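Local coordinates for protein inosine-uridine preferring nucleoside hydrolase (Gardnerella vaginalis 315-A, PDB 6BA1) that belongs to the nucleoside hydrolase family and holds a calcium ion in an alpha/beta fold built around a mixed, mostly parallel sheet, at residues Gly131-Ile136 against Asp179-Leu184; His71-Asp76 against Ser175-Ala180; Leu204-Thr209 against Phe229-Tyr234; Gln211-Asn216 against Leu223-Asp228; Val261-Ile266 against Thr293-Val298. All blocks are in the same frame, centred on the assembly; numbering follows the deposited sequence.

Contact 1. Residues Gly131-Ile136 against Asp179-Leu184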
# COMPACT_ATOMS: atom_id res chain seq x y z
N GLY A 131 -6.02 -18.67 -8.55
CA GLY A 131 -6.07 -18.26 -9.94
C GLY A 131 -6.89 -16.98 -9.97
O GLY A 131 -7.17 -16.40 -8.92
N PRO A 132 -7.27 -16.54 -11.17
CA PRO A 132 -8.22 -15.46 -11.33
C PRO A 132 -9.49 -15.61 -10.50
O PRO A 132 -9.94 -16.73 -10.21
CB PRO A 132 -8.56 -15.52 -12.81
CG PRO A 132 -7.28 -15.96 -13.43
CD PRO A 132 -6.61 -16.88 -12.45
N MET A 133 -10.06 -14.47 -10.12
CA MET A 133 -11.23 -14.42 -9.26
C MET A 133 -12.53 -14.64 -10.04
O MET A 133 -13.60 -14.77 -9.43
CB MET A 133 -11.29 -13.08 -8.52
CG MET A 133 -9.97 -12.62 -7.90
SD MET A 133 -8.93 -13.92 -7.20
CE MET A 133 -9.94 -14.41 -5.83
N THR A 134 -12.43 -14.67 -11.38
CA THR A 134 -13.54 -14.91 -12.32
C THR A 134 -14.67 -15.80 -11.81
O THR A 134 -15.85 -15.46 -11.97
CB THR A 134 -13.01 -15.54 -13.63
OG1 THR A 134 -11.83 -14.85 -14.06
CG2 THR A 134 -14.07 -15.47 -14.74
N ASN A 135 -14.29 -16.92 -11.20
CA ASN A 135 -15.27 -17.89 -10.70
C ASN A 135 -16.10 -17.35 -9.54
O ASN A 135 -17.33 -17.28 -9.65
CB ASN A 135 -14.59 -19.22 -10.33
CG ASN A 135 -14.08 -19.98 -11.54
OD1 ASN A 135 -14.54 -19.81 -12.67
ND2 ASN A 135 -13.12 -20.86 -11.31
N ILE A 136 -15.46 -16.95 -8.45
CA ILE A 136 -16.21 -16.44 -7.29
C ILE A 136 -16.91 -15.08 -7.51
O ILE A 136 -17.84 -14.73 -6.79
CB ILE A 136 -15.35 -16.43 -5.99
CG1 ILE A 136 -16.26 -16.23 -4.77
CG2 ILE A 136 -14.24 -15.39 -6.06
CD1 ILE A 136 -15.83 -16.98 -3.53
N ASP A 179 -11.84 -7.01 -13.19
CA ASP A 179 -13.21 -6.62 -12.88
C ASP A 179 -13.84 -7.58 -11.89
O ASP A 179 -14.59 -7.16 -11.00
CB ASP A 179 -14.05 -6.55 -14.16
CG ASP A 179 -13.47 -5.59 -15.18
OD1 ASP A 179 -12.43 -5.94 -15.77
OD2 ASP A 179 -14.04 -4.50 -15.38
N ALA A 180 -13.52 -8.86 -12.04
CA ALA A 180 -13.93 -9.91 -11.10
C ALA A 180 -13.33 -9.68 -9.72
O ALA A 180 -14.04 -9.71 -8.71
CB ALA A 180 -13.52 -11.27 -11.63
N ALA A 181 -12.02 -9.47 -9.69
CA ALA A 181 -11.30 -9.18 -8.45
C ALA A 181 -11.90 -7.98 -7.71
O ALA A 181 -12.03 -8.01 -6.49
CB ALA A 181 -9.82 -8.95 -8.73
N ASP A 182 -12.27 -6.94 -8.46
CA ASP A 182 -12.93 -5.77 -7.88
C ASP A 182 -14.23 -6.17 -7.19
O ASP A 182 -14.46 -5.81 -6.03
CB ASP A 182 -13.21 -4.70 -8.95
CG ASP A 182 -13.68 -3.36 -8.36
OD1 ASP A 182 -13.24 -2.97 -7.26
OD2 ASP A 182 -14.51 -2.69 -9.01
N ILE A 183 -15.05 -6.94 -7.90
CA ILE A 183 -16.35 -7.39 -7.39
C ILE A 183 -16.17 -8.14 -6.07
O ILE A 183 -16.89 -7.88 -5.11
CB ILE A 183 -17.11 -8.24 -8.45
CG1 ILE A 183 -17.54 -7.36 -9.63
CG2 ILE A 183 -18.33 -8.93 -7.84
CD1 ILE A 183 -17.71 -8.11 -10.94
N LEU A 184 -15.18 -9.04 -6.03
CA LEU A 184 -14.86 -9.80 -4.82
C LEU A 184 -14.46 -8.90 -3.65
O LEU A 184 -14.99 -9.04 -2.55
CB LEU A 184 -13.72 -10.79 -5.09
CG LEU A 184 -13.11 -11.52 -3.88
CD1 LEU A 184 -14.15 -12.27 -3.08
CD2 LEU A 184 -12.01 -12.46 -4.34

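Contact 2. Residues His71-Asp76 against Ser175-Ala180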
# COMPACT_ATOMS: atom_id res chain seq x y z
N HIS A 71 -12.97 -17.99 -19.89
CA HIS A 71 -12.49 -16.63 -20.19
C HIS A 71 -12.88 -15.65 -19.08
O HIS A 71 -13.66 -15.98 -18.19
CB HIS A 71 -12.99 -16.15 -21.58
CG HIS A 71 -14.46 -16.29 -21.79
ND1 HIS A 71 -15.01 -17.26 -22.60
CD2 HIS A 71 -15.51 -15.57 -21.31
CE1 HIS A 71 -16.33 -17.14 -22.61
NE2 HIS A 71 -16.66 -16.12 -21.84
N ALA A 72 -12.33 -14.44 -19.16
CA ALA A 72 -12.56 -13.40 -18.16
C ALA A 72 -13.97 -12.81 -18.19
O ALA A 72 -14.63 -12.80 -19.23
CB ALA A 72 -11.53 -12.29 -18.32
N SER A 73 -14.42 -12.35 -17.02
CA SER A 73 -15.62 -11.52 -16.83
C SER A 73 -16.00 -10.65 -18.03
O SER A 73 -17.15 -10.67 -18.47
CB SER A 73 -15.42 -10.63 -15.59
OG SER A 73 -16.50 -9.73 -15.35
N THR A 74 -15.02 -9.91 -18.56
CA THR A 74 -15.23 -8.92 -19.63
C THR A 74 -14.47 -9.23 -20.93
O THR A 74 -14.19 -8.32 -21.71
CB THR A 74 -14.85 -7.51 -19.13
OG1 THR A 74 -13.48 -7.50 -18.75
CG2 THR A 74 -15.71 -7.10 -17.94
N LYS A 75 -14.15 -10.50 -21.17
CA LYS A 75 -13.50 -10.93 -22.42
C LYS A 75 -14.30 -12.07 -23.07
O LYS A 75 -15.07 -12.76 -22.41
CB LYS A 75 -12.05 -11.36 -22.17
CG LYS A 75 -11.14 -10.24 -21.70
CD LYS A 75 -9.68 -10.66 -21.75
CE LYS A 75 -8.83 -9.76 -20.87
NZ LYS A 75 -7.39 -10.09 -20.98
N ASP A 76 -14.12 -12.25 -24.37
CA ASP A 76 -14.80 -13.29 -25.16
C ASP A 76 -14.05 -14.62 -25.08
O ASP A 76 -14.67 -15.68 -24.98
CB ASP A 76 -14.94 -12.91 -26.64
CG ASP A 76 -15.58 -11.56 -26.90
OD1 ASP A 76 -15.95 -10.84 -25.91
OD2 ASP A 76 -15.54 -11.16 -28.04
N SER A 175 -4.47 -9.48 -12.86
CA SER A 175 -4.32 -9.00 -14.24
C SER A 175 -5.27 -9.69 -15.22
O SER A 175 -5.84 -9.04 -16.08
CB SER A 175 -2.88 -9.17 -14.72
OG SER A 175 -2.76 -8.97 -16.12
N GLN A 176 -5.43 -11.01 -15.06
CA GLN A 176 -6.21 -11.82 -16.01
C GLN A 176 -7.71 -11.47 -15.97
O GLN A 176 -8.39 -11.53 -17.00
CB GLN A 176 -6.03 -13.32 -15.74
CG GLN A 176 -5.76 -14.13 -17.01
CD GLN A 176 -4.30 -14.26 -17.33
OE1 GLN A 176 -3.48 -14.65 -16.49
NE2 GLN A 176 -3.95 -13.91 -18.58
N ASP A 177 -8.21 -11.13 -14.78
CA ASP A 177 -9.56 -10.60 -14.62
C ASP A 177 -9.61 -9.61 -13.44
O ASP A 177 -9.83 -10.01 -12.29
CB ASP A 177 -10.57 -11.72 -14.43
CG ASP A 177 -12.01 -11.27 -14.66
OD1 ASP A 177 -12.29 -10.04 -14.69
OD2 ASP A 177 -12.87 -12.16 -14.81
N PRO A 178 -9.37 -8.32 -13.73
CA PRO A 178 -9.46 -7.27 -12.73
C PRO A 178 -10.89 -7.00 -12.26
O PRO A 178 -11.11 -6.80 -11.06
CB PRO A 178 -8.93 -6.03 -13.46
CG PRO A 178 -8.14 -6.56 -14.60
CD PRO A 178 -8.88 -7.78 -15.02
N ASP A 179 -11.84 -7.01 -13.19
CA ASP A 179 -13.21 -6.62 -12.88
C ASP A 179 -13.84 -7.58 -11.89
O ASP A 179 -14.59 -7.16 -11.00
CB ASP A 179 -14.05 -6.55 -14.16
CG ASP A 179 -13.47 -5.59 -15.18
OD1 ASP A 179 -12.43 -5.94 -15.77
OD2 ASP A 179 -14.04 -4.50 -15.38
N ALA A 180 -13.52 -8.86 -12.04
CA ALA A 180 -13.93 -9.91 -11.10
C ALA A 180 -13.33 -9.68 -9.72
O ALA A 180 -14.04 -9.71 -8.71
CB ALA A 180 -13.52 -11.27 -11.63

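Contact 3. Residues Leu204-Thr209 against Phe229-Tyr234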
# COMPACT_ATOMS: atom_id res chain seq x y z
N LEU A 204 12.14 -21.23 -2.27
CA LEU A 204 12.80 -22.54 -2.17
C LEU A 204 13.68 -22.85 -3.38
O LEU A 204 13.37 -22.41 -4.50
CB LEU A 204 11.82 -23.69 -1.84
CG LEU A 204 10.82 -24.33 -2.82
CD1 LEU A 204 11.48 -25.03 -4.02
CD2 LEU A 204 9.99 -25.35 -2.08
N THR A 205 14.75 -23.59 -3.13
CA THR A 205 15.81 -23.87 -4.10
C THR A 205 15.90 -25.39 -4.29
O THR A 205 15.08 -26.13 -3.75
CB THR A 205 17.16 -23.32 -3.57
OG1 THR A 205 17.30 -23.72 -2.20
CG2 THR A 205 17.19 -21.79 -3.65
N TYR A 206 16.89 -25.84 -5.06
CA TYR A 206 17.14 -27.28 -5.24
C TYR A 206 17.51 -28.02 -3.95
O TYR A 206 17.34 -29.24 -3.88
CB TYR A 206 18.25 -27.51 -6.27
CG TYR A 206 18.00 -26.87 -7.62
CD1 TYR A 206 17.02 -27.36 -8.47
CD2 TYR A 206 18.76 -25.77 -8.04
CE1 TYR A 206 16.80 -26.78 -9.72
CE2 TYR A 206 18.55 -25.19 -9.27
CZ TYR A 206 17.56 -25.69 -10.10
OH TYR A 206 17.35 -25.11 -11.32
N LYS A 207 18.04 -27.31 -2.95
CA LYS A 207 18.27 -27.87 -1.61
C LYS A 207 17.00 -28.55 -1.05
O LYS A 207 17.09 -29.63 -0.45
CB LYS A 207 18.73 -26.77 -0.63
N GLU A 208 15.84 -27.94 -1.31
CA GLU A 208 14.54 -28.43 -0.84
C GLU A 208 13.95 -29.53 -1.74
O GLU A 208 13.34 -30.48 -1.23
CB GLU A 208 13.53 -27.26 -0.71
CG GLU A 208 13.79 -26.31 0.47
CD GLU A 208 15.01 -25.42 0.30
OE1 GLU A 208 15.28 -24.94 -0.82
OE2 GLU A 208 15.71 -25.19 1.31
N THR A 209 14.12 -29.42 -3.05
CA THR A 209 13.56 -30.41 -3.99
C THR A 209 14.35 -31.73 -4.00
O THR A 209 13.79 -32.79 -4.28
CB THR A 209 13.44 -29.87 -5.43
OG1 THR A 209 14.74 -29.66 -5.99
CG2 THR A 209 12.65 -28.56 -5.46
N PHE A 229 11.73 -27.59 -13.01
CA PHE A 229 11.40 -26.85 -14.24
C PHE A 229 11.04 -25.40 -13.91
O PHE A 229 11.45 -24.47 -14.60
CB PHE A 229 10.24 -27.51 -15.00
CG PHE A 229 9.95 -26.89 -16.34
CD1 PHE A 229 9.14 -25.75 -16.45
CD2 PHE A 229 10.49 -27.42 -17.51
CE1 PHE A 229 8.88 -25.17 -17.68
CE2 PHE A 229 10.22 -26.85 -18.75
CZ PHE A 229 9.42 -25.72 -18.83
N TYR A 230 10.25 -25.24 -12.85
CA TYR A 230 9.80 -23.94 -12.34
C TYR A 230 10.97 -23.08 -11.85
O TYR A 230 10.97 -21.86 -12.05
CB TYR A 230 8.79 -24.19 -11.22
CG TYR A 230 8.02 -23.00 -10.67
CD1 TYR A 230 7.22 -22.20 -11.50
CD2 TYR A 230 8.02 -22.73 -9.30
CE1 TYR A 230 6.49 -21.14 -10.97
CE2 TYR A 230 7.28 -21.69 -8.77
CZ TYR A 230 6.52 -20.89 -9.60
OH TYR A 230 5.82 -19.84 -9.06
N ILE A 231 11.97 -23.70 -11.22
CA ILE A 231 13.18 -22.98 -10.76
C ILE A 231 14.08 -22.58 -11.94
O ILE A 231 14.57 -21.45 -11.98
CB ILE A 231 13.97 -23.78 -9.70
CG1 ILE A 231 13.14 -23.90 -8.39
CG2 ILE A 231 15.30 -23.10 -9.36
CD1 ILE A 231 13.54 -25.08 -7.53
N LYS A 232 14.29 -23.49 -12.89
CA LYS A 232 15.11 -23.20 -14.10
C LYS A 232 14.50 -22.13 -15.01
O LYS A 232 15.22 -21.44 -15.73
CB LYS A 232 15.40 -24.48 -14.91
CG LYS A 232 16.49 -25.34 -14.30
CD LYS A 232 16.88 -26.48 -15.19
CE LYS A 232 17.76 -27.49 -14.44
NZ LYS A 232 18.41 -28.44 -15.37
N ALA A 233 13.17 -22.02 -14.98
CA ALA A 233 12.48 -20.89 -15.59
C ALA A 233 12.76 -19.61 -14.81
O ALA A 233 13.08 -18.58 -15.41
CB ALA A 233 10.99 -21.16 -15.67
N TYR A 234 12.64 -19.67 -13.48
CA TYR A 234 12.98 -18.53 -12.61
C TYR A 234 14.46 -18.12 -12.70
O TYR A 234 14.78 -16.94 -12.53
CB TYR A 234 12.60 -18.80 -11.14
CG TYR A 234 11.25 -18.25 -10.71
CD1 TYR A 234 11.16 -17.28 -9.71
CD2 TYR A 234 10.06 -18.69 -11.31
CE1 TYR A 234 9.91 -16.79 -9.29
CE2 TYR A 234 8.83 -18.23 -10.89
CZ TYR A 234 8.75 -17.27 -9.91
OH TYR A 234 7.55 -16.76 -9.44

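Contact 4. Residues Gln211-Asn216 against Leu223-Asp228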
# COMPACT_ATOMS: atom_id res chain seq x y z
N GLN A 211 15.41 -33.09 -1.33
CA GLN A 211 14.81 -33.82 -0.20
C GLN A 211 13.61 -34.67 -0.61
O GLN A 211 13.41 -35.76 -0.07
CB GLN A 211 14.38 -32.87 0.93
CG GLN A 211 15.52 -32.10 1.59
CD GLN A 211 15.03 -31.06 2.57
OE1 GLN A 211 14.01 -31.24 3.24
NE2 GLN A 211 15.76 -29.95 2.66
N TRP A 212 12.81 -34.15 -1.54
CA TRP A 212 11.68 -34.90 -2.09
C TRP A 212 12.11 -36.10 -2.95
O TRP A 212 11.45 -37.14 -2.94
CB TRP A 212 10.75 -33.98 -2.91
CG TRP A 212 10.00 -32.95 -2.10
CD1 TRP A 212 9.71 -32.99 -0.76
CD2 TRP A 212 9.41 -31.75 -2.60
NE1 TRP A 212 9.01 -31.88 -0.40
CE2 TRP A 212 8.81 -31.10 -1.51
CE3 TRP A 212 9.36 -31.15 -3.86
CZ2 TRP A 212 8.14 -29.87 -1.64
CZ3 TRP A 212 8.68 -29.93 -4.00
CH2 TRP A 212 8.09 -29.30 -2.89
N ARG A 213 13.22 -35.94 -3.68
CA ARG A 213 13.82 -37.06 -4.43
C ARG A 213 14.29 -38.18 -3.51
O ARG A 213 14.17 -39.36 -3.87
CB ARG A 213 15.00 -36.58 -5.28
CG ARG A 213 14.60 -35.66 -6.41
CD ARG A 213 15.74 -35.48 -7.39
NE ARG A 213 15.49 -34.31 -8.23
CZ ARG A 213 14.62 -34.26 -9.24
NH1 ARG A 213 13.88 -35.32 -9.57
NH2 ARG A 213 14.49 -33.13 -9.93
N ASP A 214 14.82 -37.82 -2.34
CA ASP A 214 15.30 -38.80 -1.34
C ASP A 214 14.21 -39.74 -0.79
O ASP A 214 14.54 -40.82 -0.30
CB ASP A 214 15.98 -38.09 -0.15
CG ASP A 214 17.27 -37.35 -0.54
OD1 ASP A 214 17.97 -37.79 -1.48
OD2 ASP A 214 17.59 -36.34 0.12
N LEU A 215 12.95 -39.33 -0.87
CA LEU A 215 11.82 -40.16 -0.44
C LEU A 215 11.52 -41.35 -1.38
O LEU A 215 10.86 -42.31 -0.98
CB LEU A 215 10.56 -39.31 -0.26
CG LEU A 215 10.66 -38.16 0.75
CD1 LEU A 215 9.43 -37.27 0.68
CD2 LEU A 215 10.87 -38.68 2.18
N ASN A 216 12.00 -41.26 -2.63
CA ASN A 216 11.96 -42.36 -3.62
C ASN A 216 10.56 -42.77 -4.08
O ASN A 216 10.39 -43.88 -4.61
CB ASN A 216 12.70 -43.61 -3.11
CG ASN A 216 14.11 -43.30 -2.61
OD1 ASN A 216 14.71 -42.29 -2.97
ND2 ASN A 216 14.63 -44.20 -1.78
N LEU A 223 6.94 -34.09 -7.82
CA LEU A 223 7.02 -32.73 -7.28
C LEU A 223 8.41 -32.12 -7.43
O LEU A 223 8.53 -30.91 -7.66
CB LEU A 223 6.59 -32.70 -5.80
CG LEU A 223 5.12 -33.01 -5.49
CD1 LEU A 223 4.92 -33.11 -3.99
CD2 LEU A 223 4.19 -31.96 -6.09
N ALA A 224 9.45 -32.95 -7.30
CA ALA A 224 10.83 -32.52 -7.51
C ALA A 224 11.09 -32.14 -8.97
O ALA A 224 11.54 -31.02 -9.24
CB ALA A 224 11.80 -33.60 -7.06
N ASP A 225 10.80 -33.06 -9.89
CA ASP A 225 10.93 -32.82 -11.34
C ASP A 225 10.16 -31.56 -11.78
O ASP A 225 10.64 -30.78 -12.59
CB ASP A 225 10.41 -34.02 -12.16
CG ASP A 225 11.35 -35.23 -12.14
OD1 ASP A 225 12.57 -35.06 -11.93
OD2 ASP A 225 10.84 -36.35 -12.36
N MET A 226 8.96 -31.40 -11.22
CA MET A 226 8.06 -30.31 -11.58
C MET A 226 8.60 -28.95 -11.17
O MET A 226 8.72 -28.05 -12.00
CB MET A 226 6.72 -30.54 -10.89
CG MET A 226 5.64 -29.53 -11.27
SD MET A 226 4.52 -29.28 -9.90
CE MET A 226 3.03 -29.02 -10.85
N THR A 227 8.90 -28.79 -9.88
CA THR A 227 9.38 -27.51 -9.35
C THR A 227 10.80 -27.16 -9.81
O THR A 227 11.18 -25.99 -9.78
CB THR A 227 9.31 -27.49 -7.80
OG1 THR A 227 10.04 -28.59 -7.27
CG2 THR A 227 7.87 -27.58 -7.33
N ASP A 228 11.57 -28.16 -10.25
CA ASP A 228 12.89 -27.91 -10.86
C ASP A 228 12.78 -27.27 -12.25
O ASP A 228 13.65 -26.50 -12.63
CB ASP A 228 13.73 -29.20 -10.91
CG ASP A 228 14.27 -29.61 -9.53
OD1 ASP A 228 13.89 -28.99 -8.51
OD2 ASP A 228 15.08 -30.56 -9.47

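Contact 5. Residues Val261-Ile266 against Thr293-Val298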
# COMPACT_ATOMS: atom_id res chain seq x y z
N VAL A 261 0.99 -14.97 8.95
CA VAL A 261 1.02 -13.70 8.26
C VAL A 261 0.60 -12.57 9.21
O VAL A 261 -0.15 -12.80 10.16
CB VAL A 261 0.12 -13.82 7.00
CG1 VAL A 261 -0.66 -12.57 6.67
CG2 VAL A 261 0.97 -14.26 5.81
N THR A 262 1.10 -11.36 8.95
CA THR A 262 0.67 -10.13 9.63
C THR A 262 -0.11 -9.28 8.63
O THR A 262 0.44 -8.85 7.62
CB THR A 262 1.86 -9.32 10.17
OG1 THR A 262 2.80 -10.21 10.80
CG2 THR A 262 1.40 -8.29 11.18
N THR A 263 -1.40 -9.07 8.90
CA THR A 263 -2.28 -8.39 7.97
C THR A 263 -2.54 -6.95 8.36
O THR A 263 -2.36 -6.57 9.51
CB THR A 263 -3.66 -9.09 7.84
OG1 THR A 263 -4.38 -8.99 9.06
CG2 THR A 263 -3.51 -10.54 7.47
N LEU A 264 -3.00 -6.18 7.38
CA LEU A 264 -3.36 -4.79 7.55
C LEU A 264 -4.86 -4.67 7.27
O LEU A 264 -5.27 -4.80 6.12
CB LEU A 264 -2.55 -3.94 6.57
CG LEU A 264 -3.00 -2.51 6.21
CD1 LEU A 264 -3.18 -1.64 7.45
CD2 LEU A 264 -2.00 -1.88 5.27
N PRO A 265 -5.69 -4.46 8.31
CA PRO A 265 -7.12 -4.25 8.08
C PRO A 265 -7.37 -3.07 7.16
O PRO A 265 -6.92 -1.97 7.44
CB PRO A 265 -7.67 -3.97 9.48
CG PRO A 265 -6.74 -4.71 10.39
CD PRO A 265 -5.38 -4.59 9.75
N ILE A 266 -8.07 -3.30 6.05
CA ILE A 266 -8.21 -2.28 5.01
C ILE A 266 -9.34 -2.61 4.02
O ILE A 266 -9.34 -3.67 3.41
CB ILE A 266 -6.88 -2.10 4.23
CG1 ILE A 266 -7.00 -0.99 3.17
CG2 ILE A 266 -6.41 -3.40 3.59
CD1 ILE A 266 -5.67 -0.66 2.52
N THR A 293 -13.52 -4.76 5.73
CA THR A 293 -14.09 -5.96 5.10
C THR A 293 -13.04 -7.05 4.84
O THR A 293 -13.32 -8.23 5.05
CB THR A 293 -14.80 -5.63 3.76
OG1 THR A 293 -13.89 -4.97 2.86
CG2 THR A 293 -16.03 -4.76 4.01
N MET A 294 -11.85 -6.66 4.37
CA MET A 294 -10.77 -7.60 4.11
C MET A 294 -9.43 -7.14 4.66
O MET A 294 -9.32 -6.02 5.13
CB MET A 294 -10.69 -7.92 2.61
CG MET A 294 -10.50 -6.77 1.67
SD MET A 294 -10.61 -7.33 -0.05
CE MET A 294 -8.99 -8.06 -0.28
N GLN A 295 -8.44 -8.02 4.63
CA GLN A 295 -7.13 -7.80 5.25
C GLN A 295 -6.03 -8.19 4.29
O GLN A 295 -6.06 -9.27 3.74
CB GLN A 295 -7.00 -8.62 6.54
CG GLN A 295 -8.29 -8.74 7.34
CD GLN A 295 -8.07 -9.30 8.73
OE1 GLN A 295 -7.19 -10.15 8.94
NE2 GLN A 295 -8.86 -8.83 9.70
N VAL A 296 -5.06 -7.29 4.06
CA VAL A 296 -3.95 -7.57 3.15
C VAL A 296 -2.71 -7.94 3.94
O VAL A 296 -2.38 -7.31 4.93
CB VAL A 296 -3.63 -6.38 2.23
CG1 VAL A 296 -2.52 -6.75 1.25
CG2 VAL A 296 -4.88 -5.94 1.47
N ALA A 297 -2.03 -8.98 3.48
CA ALA A 297 -0.86 -9.51 4.14
C ALA A 297 0.31 -8.63 3.79
O ALA A 297 0.53 -8.35 2.62
CB ALA A 297 -0.60 -10.93 3.69
N VAL A 298 1.04 -8.20 4.82
CA VAL A 298 2.23 -7.36 4.65
C VAL A 298 3.51 -7.97 5.23
O VAL A 298 4.60 -7.78 4.67
CB VAL A 298 2.03 -5.96 5.25
CG1 VAL A 298 3.09 -5.01 4.73
CG2 VAL A 298 0.63 -5.43 4.94

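Contact 1. Residues Gly131-Ile136 against Asp179-Leu184
The backbone closes in most at Thr-134 and Ala-180, whose CA atoms lie 5.2 Å apart, with Met-133 and Ala-181 almost as near, and the chains diverge towards Ile-136 and Leu-184. The loop into helix 134-142 thus lies against one side of helix 178-187, and small residues allow the approach. CB of Ala-180 sits 3.6 Å from the backbone N of Thr-134, and it also meets CA of that residue. Met-133 then reaches across: its CG is anti to the carbonyl carbon (chi1 -45°) and lies 3.7 Å from CA of Ala-181. Further bends at chi2 and chi3 curl the thioether chain back on itself and bring its terminal methyl CE against CD2 of Leu-184. The same CD2 meets the branch methyl CG2 of Ile-136 at 4.1 Å, so one leucine methyl bridges two side chains of the facing segment. In both pairs the side chains cross obliquely. All the touching residues are buried and the contact between the segments is apolar. Beneath it, Leu-184 and Met-133 rest on Leu-155, and Leu-184 and Ile-136 on Ile-153, both in strand 152-156. Two helices packed side by side on a sheet strand are typical of an alpha/beta fold; here the chain has just left strand 125-129, and Thr-130, just ahead of Gly-131, is a ligand of the calcium ion.

Contact 2. Residues His71-Asp76 against Ser175-Ala180
An N-capping aspartate, Asp-177 at the start of helix 178-187, receives the type I beta turn Ala-72 to Lys-75 through Ser-73. The backbone N of Ser-73 donates to OD2 of Asp-177 at 2.7 Å, with an angle of 152° at the hydrogen. The other carboxylate oxygen, OD1, accepts from the helix amide N of Ala-180 at 3.2 Å. Each donor approaches its oxygen from well out of the carboxylate plane. OD2 is also bonded to OG1 of Thr-134, a hydroxyl that in turn meets OH of Tyr-39. Around this grip, CB of Ala-72 packs 3.5 Å from the carbonyl O of Gln-176. At the third position of the turn, Thr-74 crosses Asp-179 at about a right angle, with CG2 of Thr-74 3.9 Å from CG of Asp-179. The charge of Asp-179 has its main partner elsewhere, in a salt bridge from OD1 to Arg-277. The turn itself is closed by Lys-75 N on Ala-72 O, and its outer residues are exposed. Asp-177 is thus a classical aspartate N-cap, OD1 on the third amide of the helix, whose OD2 also takes a loop amide and the Thr-134 hydroxyl.

Contact 3. Residues Leu204-Thr209 against Phe229-Tyr234
Tyr-206 and Ile-231 lead a mainly apolar contact between two helices of a helical hairpin, where the start of helix 206-213 lies beside the later part of helix 218-237, about 19 Å from the centre of the chain. Ile-231 carries most of the contact with both of its branches. Its CG2, anti to the backbone N, lies 3.5 Å from CZ of Tyr-206, and the two side chains slide past each other in opposite directions. The other branch of the isoleucine extends to CD1, which touches CD1 of Leu-204 at 4.1 Å, the carbonyl carbon of Thr-205 and, tip to tip, CG2 of Thr-209. Leu-204 packs beyond this on Phe-309 of a third helix, 302-319. The phenol end of Tyr-206 passes Lys-232 at about a right angle, with CG of the lysine at the ring edge, near its plane; the OH is hydrogen-bonded to OE2 of Glu-235, one turn of the helix beyond Ile-231. The N-terminus of helix 206-213 is fixed within its own segment. Thr-205 is the N-cap, and Glu-208, three residues on, supplies the half of a capping box in which the glutamate accepts from the N-cap amide. OE1 of Glu-208 is met by Thr-205 N at 2.7 Å nearly along the C-O axis, while OG1 of Thr-205, also at 2.7 Å, uses the syn lone pair of the same oxygen.

Contact 4. Residues Gln211-Asn216 against Leu223-Asp228
NH2 of Arg-213 bonds to OD2 of Asp-228 at 2.7 Å and, weakly, to OD1 of Asp-225, so one nitrogen links two carboxylates. NH1 adds a stronger bond to the same OD1 of Asp-225, also 2.7 Å and with an angle of 162° at the hydrogen. Both acceptors lie near the guanidinium plane, yet each carboxylate is met from above its own plane, and the Asp-228 plane is turned 65° from the guanidinium. The arginine chain, extended from CG to NE, runs over Ala-224, whose CB lies 3.6 Å above the centre of the guanidinium. This salt-bridge network joins the C-terminal part of helix 206-213 to helix 218-237 in the helical hairpin. Next to it, the buried Trp-212 packs CE3 against CB of Leu-223 at 3.7 Å, and the indole also leans on Met-310 and Ile-313 of helix 302-319. OG1 of Thr-227 lies at the ring edge by CZ3, near the ring plane; that hydroxyl donates to the carbonyl O of Leu-223, which also accepts from Thr-227 N.

Contact 5. Residues Val261-Ile266 against Thr293-Val298
Leu-264 and Val-296 form the hydrogen-bonded pair at the heart of two antiparallel strands: Leu-264 N donates to Val-296 O at 2.8 Å, and Val-296 N returns the bond to Leu-264 O at 3.2 Å. Val-298 N to Thr-262 O, 2.9 Å and nearly straight at 173°, extends the pairing on one side, and Ile-266 N to Met-294 O on the other. Thr-263 with Ala-297 and Pro-265 with Gln-295 are the non-hydrogen-bonded pairs between them. On the face of these four residues OG1 of Thr-263 donates to OE1 of Gln-295 at 3.0 Å, coming from above the amide carbonyl plane; chi1 of 66° sets that hydroxyl between the backbone N and the carbonyl carbon. CG1 of Val-261 also packs on CB of Ala-297, and both side chains touch Val-198 of helix 196-199. The face of Leu-264 and Val-296 is apolar: CB of Leu-264 lies 3.9 Å from CG2 of Val-298, and CG2 of Ile-266 is 3.6 Å from CG2 of Val-296. This side meets the second subunit, where Leu-264 packs on Val-298 of that chain and Val-298 on its Leu-264. Strand 261-265 is the outermost strand on this side of the mixed sheet within the chain. Strand 295-300 lies between it and strand 191-194, to which Gln-295 and Ala-297 are joined by backbone hydrogen bonds.

In the fold
Contacts 1 and 2 come first along the chain and end on the same stretch, sharing Asp-179 and Ala-180 of helix 178-187; their centres are 8 Å apart. Contacts 3 and 4, with centres 10 Å apart, join helices 206-213 and 218-237, and contact 4 is nested in the loop that contact 3 closes; OG1 of Thr-209 and OD1 of Asp-228 link them, probably by a hydrogen bond. These two lie about 30 to 35 Å from contacts 1 and 2, centre to centre. Contact 5 follows last, its centre about 18 Å from that of contact 1. Contacts 1 and 2 thus hold the segments after strand 125-129 and around helix 178-187, contacts 3 and 4 the helical hairpin, and contact 5 the sheet edge that meets the second subunit.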